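Local coordinates for CheC-like superfamily protein (Shewanella oneidensis, PDB 3H2D) that probably takes part in chemotaxis signalling as a CheX-type member of the CheC-like phosphatase family, acting on a phosphorylated response regulator, at residues K65-Q69 / S142-A147. Residues are numbered along the deposited sequence.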
# COMPACT_ATOMS: atom_id res chain seq x y z
N LYS B 65 10.58 -13.04 11.34
CA LYS B 65 11.63 -13.13 12.40
C LYS B 65 12.49 -11.83 12.46
O LYS B 65 12.89 -11.35 13.54
CB LYS B 65 12.51 -14.37 12.18
CG LYS B 65 13.49 -14.64 13.30
CD LYS B 65 14.50 -15.69 12.86
CE LYS B 65 15.53 -16.01 13.90
NZ LYS B 65 14.93 -16.84 15.02
N LEU B 66 12.72 -11.25 11.29
CA LEU B 66 13.46 -10.01 11.18
C LEU B 66 12.71 -8.84 11.82
O LEU B 66 13.32 -8.12 12.64
CB LEU B 66 13.84 -9.69 9.75
CG LEU B 66 14.51 -8.33 9.45
CD1 LEU B 66 15.75 -8.05 10.29
CD2 LEU B 66 14.81 -8.16 7.94
N VAL B 67 11.44 -8.65 11.48
CA VAL B 67 10.71 -7.50 12.03
C VAL B 67 10.54 -7.65 13.56
O VAL B 67 10.56 -6.67 14.29
CB VAL B 67 9.33 -7.31 11.37
CG1 VAL B 67 8.33 -8.27 11.90
CG2 VAL B 67 8.81 -5.83 11.46
N LEU B 68 10.34 -8.88 14.03
CA LEU B 68 10.28 -9.12 15.47
C LEU B 68 11.60 -8.85 16.20
O LEU B 68 11.60 -8.39 17.35
CB LEU B 68 9.75 -10.51 15.78
CG LEU B 68 8.29 -10.79 15.39
CD1 LEU B 68 7.97 -12.25 15.69
CD2 LEU B 68 7.33 -9.85 16.16
N GLN B 69 12.72 -9.14 15.57
CA GLN B 69 14.00 -8.78 16.16
C GLN B 69 14.22 -7.27 16.16
O GLN B 69 14.83 -6.74 17.10
CB GLN B 69 15.18 -9.43 15.44
CG GLN B 69 16.52 -9.32 16.19
CD GLN B 69 16.51 -9.96 17.56
OE1 GLN B 69 16.17 -11.13 17.69
NE2 GLN B 69 16.88 -9.19 18.59
N SER B 142 19.97 -10.46 6.72
CA SER B 142 20.54 -10.70 8.03
C SER B 142 20.33 -12.17 8.39
O SER B 142 19.60 -12.89 7.69
CB SER B 142 19.89 -9.79 9.07
OG SER B 142 18.54 -10.14 9.30
N SER B 143 20.94 -12.63 9.47
CA SER B 143 20.68 -14.00 9.96
C SER B 143 19.21 -14.17 10.39
O SER B 143 18.67 -15.30 10.40
CB SER B 143 21.63 -14.34 11.13
OG SER B 143 21.47 -13.37 12.14
N TYR B 144 18.55 -13.05 10.71
CA TYR B 144 17.14 -13.07 11.11
C TYR B 144 16.21 -13.16 9.92
O TYR B 144 15.01 -13.39 10.09
CB TYR B 144 16.79 -11.81 11.86
CG TYR B 144 17.70 -11.63 13.02
CD1 TYR B 144 17.50 -12.36 14.19
CD2 TYR B 144 18.80 -10.79 12.94
CE1 TYR B 144 18.35 -12.22 15.26
CE2 TYR B 144 19.64 -10.63 14.01
CZ TYR B 144 19.41 -11.36 15.16
OH TYR B 144 20.24 -11.19 16.22
N GLY B 145 16.76 -12.96 8.73
CA GLY B 145 16.00 -13.01 7.51
C GLY B 145 16.14 -11.77 6.65
O GLY B 145 17.04 -10.93 6.85
N THR B 146 15.23 -11.65 5.69
CA THR B 146 15.35 -10.73 4.57
C THR B 146 14.33 -9.57 4.58
O THR B 146 13.18 -9.72 5.02
CB THR B 146 15.23 -11.52 3.23
OG1 THR B 146 16.09 -12.68 3.29
CG2 THR B 146 15.59 -10.63 2.04
N ALA B 147 14.77 -8.41 4.10
CA ALA B 147 13.88 -7.30 3.84
C ALA B 147 14.12 -6.83 2.41
O ALA B 147 15.12 -7.17 1.80
CB ALA B 147 14.08 -6.14 4.88
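Residues 142-147 form the tip of a beta hairpin: a type I turn from Ser142 to Gly145 joins strand 135-142 to strand 145-153 of the antiparallel sheet. The hydrogen bond from Gly145 N to Ser142 O, 3.0 Å, defines the turn. The bond from Ser142 N to Gly145 O, also 3.0 Å, completes the hydrogen-bonded pair of the hairpin. Segment 65-69 lies near the start of helix 64-75. Its axis crosses that of strand 145-147 almost at a right angle (85°), with a closest approach of 8.0 Å. The backbones come nearest at Leu66 and Tyr144, whose CA atoms are 4.8 Å apart. No hydrogen bond links the two segments. Gly145 has a positive phi of 127°, and at these backbone angles a CB would jam against the carbonyl O of Tyr144.

Leu66 is the main apolar link. Its CB lies 4.2 Å from Tyr144 CB, and its CD2 reaches Ala147 CB at 3.7 Å. It also touches Leu24, while Ala147 packs on Phe62 of strand 54-62. The contact thus joins the start of helix 64-75 to the turn of the hairpin. Ser142 OG donates a 3.0 Å hydrogen bond to Gly145 O and lies 3.6 Å from Leu66 CD1.

The Tyr144 ring meets the side chains of Lys65 and Gln69, which lie one helical turn apart. Lys65 CE approaches Tyr144 CD1 at 4.2 Å. The amide of Gln69 donates from NE2 to Asn73 OD1. The aliphatic part of the Gln69 side chain makes a CH-pi contact with one face of the Tyr144 ring: Gln69 CG sits 3.6 Å from the ring centroid, 15° off the ring normal.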